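Local coordinates for alginate lyase (Bacteroides ovatus, PDB 3NNB), which probably degrades the polysaccharide alginate, cutting its glycosidic bonds by beta-elimination, at residues I168-T172 against V228-Y233; I259-Q265 against A312-F316; L14-K18 against Y115-G119. All coordinates share one frame; numbering follows the deposited sequence.

From the N terminus, the first loop to close is that of contact 3, where L14-K18 in helix 11-19 meets the C-terminal end of helix 98-118 at Y115-G119, 97 residues on. Contact 1 then joins I168-T172, at the start of helix 171-180, to V228-Y233 in helix 221-236, close to the centre of the chain. Contact 2 comes last: the loop 259-265, after helix 240-258, rests on helix 310-317. The three loops follow in series and neither nest nor cross. Contacts 2 and 3 are peripheral, with centres about 36 Å apart, while contact 1 lies about 24 Å and 23 Å from them, centre to centre.

Contact 1: I168-T172 against V228-Y233; sequences IYSFT and VQLTAY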
loop_
_atom_site.group_PDB
_atom_site.type_symbol
_atom_site.label_atom_id
_atom_site.label_comp_id
_atom_site.label_asym_id
_atom_site.label_seq_id
_atom_site.Cartn_x
_atom_site.Cartn_y
_atom_site.Cartn_z
ATOM N N ILE A 168 -2.816 3.803 -5.756
ATOM C CA ILE A 168 -3.821 2.848 -5.313
ATOM C C ILE A 168 -3.243 1.664 -4.593
ATOM O O ILE A 168 -3.914 0.673 -4.384
ATOM C CB ILE A 168 -4.726 2.362 -6.487
ATOM C CG1 ILE A 168 -3.941 1.728 -7.644
ATOM C CG2 ILE A 168 -5.622 3.517 -6.946
ATOM C CD1 ILE A 168 -4.822 0.748 -8.516
ATOM N N TYR A 169 -1.956 1.737 -4.216
ATOM C CA TYR A 169 -1.304 0.587 -3.580
ATOM C C TYR A 169 -2.094 0.092 -2.331
ATOM O O TYR A 169 -2.143 -1.115 -2.081
ATOM C CB TYR A 169 0.126 0.897 -3.188
ATOM C CG TYR A 169 0.873 -0.344 -2.717
ATOM C CD1 TYR A 169 1.518 -1.156 -3.635
ATOM C CD2 TYR A 169 0.878 -0.729 -1.375
ATOM C CE1 TYR A 169 2.164 -2.309 -3.237
ATOM C CE2 TYR A 169 1.528 -1.880 -0.966
ATOM C CZ TYR A 169 2.168 -2.666 -1.917
ATOM O OH TYR A 169 2.803 -3.840 -1.495
ATOM N N SER A 170 -2.689 1.009 -1.570
ATOM C CA SER A 170 -3.492 0.637 -0.400
ATOM C C SER A 170 -4.713 -0.255 -0.710
ATOM O O SER A 170 -5.261 -0.879 0.212
ATOM C CB SER A 170 -3.938 1.859 0.410
ATOM O OG SER A 170 -4.878 2.619 -0.296
ATOM N N PHE A 171 -5.105 -0.377 -1.987
ATOM C CA PHE A 171 -6.170 -1.295 -2.337
ATOM C C PHE A 171 -5.776 -2.743 -2.024
ATOM O O PHE A 171 -6.639 -3.604 -1.813
ATOM C CB PHE A 171 -6.558 -1.156 -3.807
ATOM C CG PHE A 171 -7.347 0.074 -4.145
ATOM C CD1 PHE A 171 -7.650 1.082 -3.227
ATOM C CD2 PHE A 171 -7.767 0.240 -5.455
ATOM C CE1 PHE A 171 -8.411 2.204 -3.619
ATOM C CE2 PHE A 171 -8.504 1.342 -5.823
ATOM C CZ PHE A 171 -8.826 2.323 -4.900
ATOM N N THR A 172 -4.479 -3.019 -1.967
ATOM C CA THR A 172 -4.005 -4.367 -1.605
ATOM C C THR A 172 -4.515 -4.766 -0.226
ATOM O O THR A 172 -5.036 -5.881 -0.034
ATOM C CB THR A 172 -2.481 -4.496 -1.703
ATOM O OG1 THR A 172 -1.843 -3.566 -0.816
ATOM C CG2 THR A 172 -2.016 -4.366 -3.195
ATOM N N VAL A 228 3.209 -6.543 -7.025
ATOM C CA VAL A 228 2.396 -6.848 -5.838
ATOM C C VAL A 228 0.913 -6.550 -6.067
ATOM O O VAL A 228 0.043 -7.361 -5.741
ATOM C CB VAL A 228 2.900 -6.119 -4.546
ATOM C CG1 VAL A 228 2.105 -6.565 -3.332
ATOM C CG2 VAL A 228 4.386 -6.401 -4.327
ATOM N N GLN A 229 0.642 -5.387 -6.643
ATOM C CA GLN A 229 -0.738 -4.982 -6.862
ATOM C C GLN A 229 -1.365 -5.912 -7.898
ATOM O O GLN A 229 -2.462 -6.400 -7.694
ATOM C CB GLN A 229 -0.777 -3.541 -7.404
ATOM C CG GLN A 229 -0.290 -2.471 -6.450
ATOM C CD GLN A 229 -0.752 -1.085 -6.891
ATOM O OE1 GLN A 229 -1.951 -0.778 -6.820
ATOM N NE2 GLN A 229 0.200 -0.222 -7.313
ATOM N N LEU A 230 -0.659 -6.192 -8.999
ATOM C CA LEU A 230 -1.227 -7.097 -10.019
ATOM C C LEU A 230 -1.589 -8.458 -9.386
ATOM O O LEU A 230 -2.667 -9.032 -9.631
ATOM C CB LEU A 230 -0.263 -7.272 -11.191
ATOM C CG LEU A 230 -0.831 -8.063 -12.384
ATOM C CD1 LEU A 230 -1.887 -7.226 -13.120
ATOM C CD2 LEU A 230 0.340 -8.466 -13.327
ATOM N N THR A 231 -0.698 -8.947 -8.532
ATOM C CA THR A 231 -0.872 -10.262 -7.887
ATOM C C THR A 231 -2.098 -10.239 -6.978
ATOM O O THR A 231 -2.960 -11.116 -7.055
ATOM C CB THR A 231 0.370 -10.668 -7.149
ATOM O OG1 THR A 231 1.463 -10.748 -8.069
ATOM C CG2 THR A 231 0.193 -12.067 -6.489
ATOM N N ALA A 232 -2.180 -9.224 -6.113
ATOM C CA ALA A 232 -3.299 -9.127 -5.193
ATOM C C ALA A 232 -4.637 -8.978 -5.943
ATOM O O ALA A 232 -5.644 -9.595 -5.547
ATOM C CB ALA A 232 -3.111 -7.916 -4.275
ATOM N N TYR A 233 -4.673 -8.144 -6.989
ATOM C CA TYR A 233 -5.946 -7.885 -7.703
ATOM C C TYR A 233 -6.326 -9.120 -8.520
ATOM O O TYR A 233 -7.507 -9.464 -8.604
ATOM C CB TYR A 233 -5.891 -6.630 -8.561
ATOM C CG TYR A 233 -5.438 -5.414 -7.778
ATOM C CD1 TYR A 233 -5.556 -5.357 -6.422
ATOM C CD2 TYR A 233 -4.826 -4.327 -8.418
ATOM C CE1 TYR A 233 -5.071 -4.241 -5.692
ATOM C CE2 TYR A 233 -4.404 -3.237 -7.736
ATOM C CZ TYR A 233 -4.486 -3.191 -6.361
ATOM O OH TYR A 233 -3.958 -2.125 -5.656
#
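Side chains of Y169, T172, Q229 and Y233 meet in a buried contact near the middle of the protein, where the turn leading into helix 171-180 packs on one side of helix 221-236. No hydrogen bond crosses it; shape does the joining. I168 to F171 form a type I turn; the CB of Y169 leaves the backbone away from helix 221-236, yet the flank of its ring still lies against V228 and Q229. With CG anti to the backbone N (chi1 -172°), the ring lies obliquely against the glutamine chain, CD1 at 3.6 Å from Q229 CG, and its OH comes 3.4 Å from V228 CG1. That hydroxyl is hydrogen-bonded to D287. T172 suits the closest backbone approach because its two branches do different work: OG1 turns back to donate to Y169 O at 2.8 Å, leaving CG2 to touch A232 CB at 3.9 Å. A232 is small enough to let the chains come this near. One turn of helix joins Q229 to Y233, so their polar ends can pair: Y233 OH donates to Q229 OE1 at 2.7 Å, in the carbonyl plane on a lone pair, while NE2 of the same amide bonds to M165 O. Held at both ends, the buried amide has its rotation fixed. The tyrosine tip then reaches F171 CB, 3.3 Å from its OH, and I168 CD1 lies 4.1 Å from Y233 CE2. Helices 98-118 and 189-208 pack on I168 and F171, and helices 274-293 and 240-258 flank 228-233 through V228, L230 and T231.

Contact 2: I259-Q265 against A312-F316; sequences IEPDGKQ and AALKF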
loop_
_atom_site.group_PDB
_atom_site.type_symbol
_atom_site.label_atom_id
_atom_site.label_comp_id
_atom_site.label_asym_id
_atom_site.label_seq_id
_atom_site.Cartn_x
_atom_site.Cartn_y
_atom_site.Cartn_z
ATOM N N ILE A 259 18.111 -5.385 -5.670
ATOM C CA ILE A 259 18.946 -5.617 -4.513
ATOM C C ILE A 259 20.352 -6.031 -4.960
ATOM O O ILE A 259 20.521 -6.944 -5.743
ATOM C CB ILE A 259 18.346 -6.689 -3.576
ATOM C CG1 ILE A 259 16.890 -6.335 -3.204
ATOM C CG2 ILE A 259 19.206 -6.912 -2.331
ATOM C CD1 ILE A 259 16.171 -7.533 -2.558
ATOM N N GLU A 260 21.362 -5.303 -4.487
ATOM C CA GLU A 260 22.740 -5.666 -4.783
ATOM C C GLU A 260 23.217 -6.770 -3.837
ATOM O O GLU A 260 22.564 -7.097 -2.843
ATOM C CB GLU A 260 23.626 -4.435 -4.672
ATOM C CG GLU A 260 23.366 -3.409 -5.700
ATOM C CD GLU A 260 23.789 -3.825 -7.083
ATOM O OE1 GLU A 260 24.991 -4.178 -7.286
ATOM O OE2 GLU A 260 22.916 -3.819 -7.976
ATOM N N PRO A 261 24.378 -7.376 -4.138
ATOM C CA PRO A 261 24.756 -8.511 -3.322
ATOM C C PRO A 261 25.036 -8.182 -1.843
ATOM O O PRO A 261 25.016 -9.071 -0.994
ATOM C CB PRO A 261 26.009 -9.051 -4.051
ATOM C CG PRO A 261 25.807 -8.673 -5.430
ATOM C CD PRO A 261 25.206 -7.261 -5.343
ATOM N N ASP A 262 25.297 -6.911 -1.518
ATOM C CA ASP A 262 25.434 -6.482 -0.146
ATOM C C ASP A 262 24.123 -5.985 0.486
ATOM O O ASP A 262 24.153 -5.460 1.599
ATOM C CB ASP A 262 26.520 -5.410 -0.060
ATOM C CG ASP A 262 26.206 -4.155 -0.894
ATOM O OD1 ASP A 262 25.142 -4.078 -1.519
ATOM O OD2 ASP A 262 27.044 -3.219 -0.963
ATOM N N GLY A 263 22.998 -6.187 -0.182
ATOM C CA GLY A 263 21.719 -5.708 0.314
ATOM C C GLY A 263 21.297 -4.300 -0.037
ATOM O O GLY A 263 20.167 -3.931 0.187
ATOM N N LYS A 264 22.196 -3.509 -0.587
ATOM C CA LYS A 264 21.844 -2.156 -0.968
ATOM C C LYS A 264 20.795 -2.140 -2.073
ATOM O O LYS A 264 20.837 -2.973 -2.983
ATOM C CB LYS A 264 23.081 -1.373 -1.422
ATOM C CG LYS A 264 24.090 -0.997 -0.316
ATOM C CD LYS A 264 25.186 -0.071 -0.798
ATOM C CE LYS A 264 26.215 0.186 0.293
ATOM N NZ LYS A 264 27.080 -0.982 0.518
ATOM N N GLN A 265 19.894 -1.164 -2.025
ATOM C CA GLN A 265 18.957 -0.949 -3.102
ATOM C C GLN A 265 19.297 0.408 -3.714
ATOM O O GLN A 265 18.789 1.458 -3.276
ATOM C CB GLN A 265 17.504 -0.956 -2.617
ATOM C CG GLN A 265 17.091 -2.206 -1.836
ATOM C CD GLN A 265 15.742 -2.017 -1.161
ATOM O OE1 GLN A 265 14.773 -1.649 -1.824
ATOM N NE2 GLN A 265 15.707 -2.137 0.152
ATOM N N ALA A 312 19.397 -10.133 2.513
ATOM C CA ALA A 312 20.521 -9.223 2.313
ATOM C C ALA A 312 20.058 -7.783 2.468
ATOM O O ALA A 312 20.704 -6.975 3.131
ATOM C CB ALA A 312 21.155 -9.431 0.976
ATOM N N ALA A 313 18.882 -7.508 1.931
ATOM C CA ALA A 313 18.344 -6.152 1.998
ATOM C C ALA A 313 18.071 -5.738 3.463
ATOM O O ALA A 313 18.273 -4.589 3.847
ATOM C CB ALA A 313 17.081 -6.022 1.097
ATOM N N LEU A 314 17.544 -6.666 4.269
ATOM C CA LEU A 314 17.328 -6.443 5.686
ATOM C C LEU A 314 18.619 -6.247 6.450
ATOM O O LEU A 314 18.705 -5.357 7.318
ATOM C CB LEU A 314 16.558 -7.636 6.289
ATOM C CG LEU A 314 15.089 -7.753 5.876
ATOM C CD1 LEU A 314 14.586 -9.173 6.216
ATOM C CD2 LEU A 314 14.172 -6.716 6.579
ATOM N N LYS A 315 19.625 -7.070 6.153
ATOM C CA LYS A 315 20.905 -6.980 6.831
ATOM C C LYS A 315 21.635 -5.652 6.549
ATOM O O LYS A 315 22.380 -5.165 7.403
ATOM C CB LYS A 315 21.795 -8.179 6.460
ATOM C CG LYS A 315 21.468 -9.512 7.129
ATOM C CD LYS A 315 22.439 -10.569 6.623
ATOM C CE LYS A 315 22.146 -11.980 7.115
ATOM N NZ LYS A 315 22.883 -13.005 6.279
ATOM N N PHE A 316 21.419 -5.053 5.372
ATOM C CA PHE A 316 21.946 -3.692 5.087
ATOM C C PHE A 316 21.291 -2.695 6.063
ATOM O O PHE A 316 21.935 -1.770 6.581
ATOM C CB PHE A 316 21.665 -3.280 3.623
ATOM C CG PHE A 316 21.776 -1.794 3.412
ATOM C CD1 PHE A 316 23.009 -1.199 3.276
ATOM C CD2 PHE A 316 20.622 -0.999 3.450
ATOM C CE1 PHE A 316 23.104 0.147 3.104
ATOM C CE2 PHE A 316 20.711 0.375 3.292
ATOM C CZ PHE A 316 21.953 0.957 3.149
HETATM O O HOH W 1 23.419 -7.519 3.637
HETATM O O HOH W 2 18.170 -2.710 1.661
#
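The backbones of G263 and A313 come within 3.8 Å of each other, CA to CA, far closer than a loop and a helix usually pass, and no direct hydrogen bond holds them. Two CA-H...O contacts take its place: G263 CA lies 3.3 Å from A312 O, and A313 CA lies 3.4 Å from G263 O with an angle of 162° at the hydrogen. Glycine suits this spot twice over, since it has no beta carbon to strike the helix carbonyl and it tolerates its positive phi of 87°. The alanines of the helix keep their side small; A312 CB sits beside G263, and A313 CB touches I259 CD1. Two waters add polar links between loop and helix. One molecule donates to both D262 O and A312 O. Another donates to G263 O at 2.8 Å and to A313 O, and accepts from Q265 NE2 at 2.9 Å, linking loop and helix through three bonds; Q265 OE1 is held by N281.

On the outer side, F316 receives K264: CA of the lysine lies over one face of the ring, and CG is 3.7 Å from F316 CE1. The lysine chain runs extended before bending at its last torsion (chi4 74°), which brings NZ back to D262 OD2 in a salt bridge of 2.7 Å. OD1 of that aspartate meanwhile accepts from K264 N, an Asx turn that probably stiffens the loop. G263 N bonds to E260 O and E260 N to K264 O, the pattern of a type I turn followed by a G1 bulge with glycine at its positive-phi position, here used to link helices 240-258 and 266-269.

Contact 3: L14-K18 against Y115-G119; sequences LAKVK and YYFSG
L14 and V17 press against the aromatic pair Y116 and F117 in the tight, buried half of this contact, whereas K18 carries the more open half towards water. V17 CG1 comes in at the edge of the F117 ring, near its plane, 3.6 Å from CE1. Branched L14 serves both rings, with CG 3.8 Å from Y116 CE2 and CD1 4.0 Å from F117 CZ. Beside them, Y116 OH touches the small A15, 3.4 Å from its CA.

The lysine is fully stretched, CG anti to the backbone N (chi1 178°), and lies across the tyrosine. Its CD stands over the ring face, 3.7 Å from the centroid, in a CH-pi contact, and NZ makes an off-centre cation-pi approach. K18 NZ also donates to Y116 O at 2.7 Å, in the carbonyl plane. It gives a further hydrogen to a water that bonds in turn to Y115 O. A long, flexible cation suits this place, its methylenes packing on the ring while NZ reaches beyond. Both carbonyls belong to the last turn of helix 98-118, after which G119 leaves the helix with positive phi: the lysine meets the C-terminal end of a helix, where the helix dipole would probably help hold its charge.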
loop_
_atom_site.group_PDB
_atom_site.type_symbol
_atom_site.label_atom_id
_atom_site.label_comp_id
_atom_site.label_asym_id
_atom_site.label_seq_id
_atom_site.Cartn_x
_atom_site.Cartn_y
_atom_site.Cartn_z
ATOM N N LEU A 14 -4.373 -13.212 12.597
ATOM C CA LEU A 14 -5.444 -12.221 12.798
ATOM C C LEU A 14 -6.620 -12.868 13.528
ATOM O O LEU A 14 -7.225 -12.256 14.402
ATOM C CB LEU A 14 -5.868 -11.580 11.469
ATOM C CG LEU A 14 -6.597 -10.249 11.593
ATOM C CD1 LEU A 14 -5.690 -9.147 12.076
ATOM C CD2 LEU A 14 -7.221 -9.879 10.186
ATOM N N ALA A 15 -6.937 -14.104 13.153
ATOM C CA ALA A 15 -8.041 -14.833 13.786
ATOM C C ALA A 15 -7.765 -15.027 15.259
ATOM O O ALA A 15 -8.707 -14.965 16.069
ATOM C CB ALA A 15 -8.297 -16.188 13.072
ATOM N N LYS A 16 -6.511 -15.265 15.628
ATOM C CA LYS A 16 -6.178 -15.433 17.042
ATOM C C LYS A 16 -6.240 -14.122 17.802
ATOM O O LYS A 16 -6.701 -14.070 18.944
ATOM C CB LYS A 16 -4.814 -16.127 17.232
ATOM C CG LYS A 16 -4.789 -17.520 16.681
ATOM C CD LYS A 16 -3.433 -18.168 16.831
ATOM C CE LYS A 16 -3.550 -19.644 16.439
ATOM N NZ LYS A 16 -2.240 -20.348 16.366
ATOM N N VAL A 17 -5.802 -13.034 17.174
ATOM C CA VAL A 17 -5.923 -11.734 17.795
ATOM C C VAL A 17 -7.402 -11.407 18.017
ATOM O O VAL A 17 -7.745 -10.860 19.038
ATOM C CB VAL A 17 -5.237 -10.607 16.954
ATOM C CG1 VAL A 17 -5.485 -9.221 17.593
ATOM C CG2 VAL A 17 -3.741 -10.862 16.794
ATOM N N LYS A 18 -8.260 -11.747 17.051
ATOM C CA LYS A 18 -9.703 -11.523 17.188
ATOM C C LYS A 18 -10.261 -12.319 18.378
ATOM O O LYS A 18 -11.026 -11.772 19.192
ATOM C CB LYS A 18 -10.469 -11.902 15.893
ATOM C CG LYS A 18 -12.026 -11.710 16.026
ATOM C CD LYS A 18 -12.794 -12.169 14.808
ATOM C CE LYS A 18 -14.291 -12.211 15.114
ATOM N NZ LYS A 18 -15.160 -12.016 13.912
ATOM N N TYR A 115 -15.479 -4.044 11.933
ATOM C CA TYR A 115 -16.507 -5.071 11.847
ATOM C C TYR A 115 -15.946 -6.481 12.246
ATOM O O TYR A 115 -16.565 -7.245 13.006
ATOM C CB TYR A 115 -17.118 -5.128 10.447
ATOM C CG TYR A 115 -18.012 -6.326 10.302
ATOM C CD1 TYR A 115 -19.289 -6.320 10.863
ATOM C CD2 TYR A 115 -17.572 -7.479 9.691
ATOM C CE1 TYR A 115 -20.091 -7.459 10.822
ATOM C CE2 TYR A 115 -18.385 -8.603 9.621
ATOM C CZ TYR A 115 -19.617 -8.590 10.198
ATOM O OH TYR A 115 -20.412 -9.711 10.100
ATOM N N TYR A 116 -14.766 -6.823 11.753
ATOM C CA TYR A 116 -14.168 -8.120 12.036
ATOM C C TYR A 116 -13.980 -8.343 13.515
ATOM O O TYR A 116 -14.331 -9.415 14.045
ATOM C CB TYR A 116 -12.828 -8.239 11.305
ATOM C CG TYR A 116 -12.186 -9.592 11.455
ATOM C CD1 TYR A 116 -12.841 -10.742 11.015
ATOM C CD2 TYR A 116 -10.926 -9.728 12.025
ATOM C CE1 TYR A 116 -12.218 -12.004 11.158
ATOM C CE2 TYR A 116 -10.307 -10.981 12.162
ATOM C CZ TYR A 116 -10.970 -12.095 11.718
ATOM O OH TYR A 116 -10.369 -13.332 11.869
ATOM N N PHE A 117 -13.450 -7.334 14.200
ATOM C CA PHE A 117 -13.107 -7.484 15.610
ATOM C C PHE A 117 -14.336 -7.399 16.521
ATOM O O PHE A 117 -14.358 -8.046 17.581
ATOM C CB PHE A 117 -12.038 -6.466 16.018
ATOM C CG PHE A 117 -10.639 -6.916 15.666
ATOM C CD1 PHE A 117 -9.958 -7.806 16.480
ATOM C CD2 PHE A 117 -10.020 -6.485 14.520
ATOM C CE1 PHE A 117 -8.680 -8.235 16.135
ATOM C CE2 PHE A 117 -8.748 -6.928 14.168
ATOM C CZ PHE A 117 -8.086 -7.797 14.973
ATOM N N SER A 118 -15.332 -6.587 16.141
ATOM C CA SER A 118 -16.466 -6.268 17.015
ATOM C C SER A 118 -17.740 -7.014 16.675
ATOM O O SER A 118 -18.617 -7.181 17.548
ATOM C CB SER A 118 -16.781 -4.757 17.006
ATOM O OG SER A 118 -17.395 -4.383 15.779
ATOM N N GLY A 119 -17.889 -7.423 15.414
ATOM C CA GLY A 119 -19.135 -7.921 14.894
ATOM C C GLY A 119 -20.266 -6.927 14.769
ATOM O O GLY A 119 -21.398 -7.318 14.443
HETATM O O HOH W 3 -17.216 -10.164 12.779
#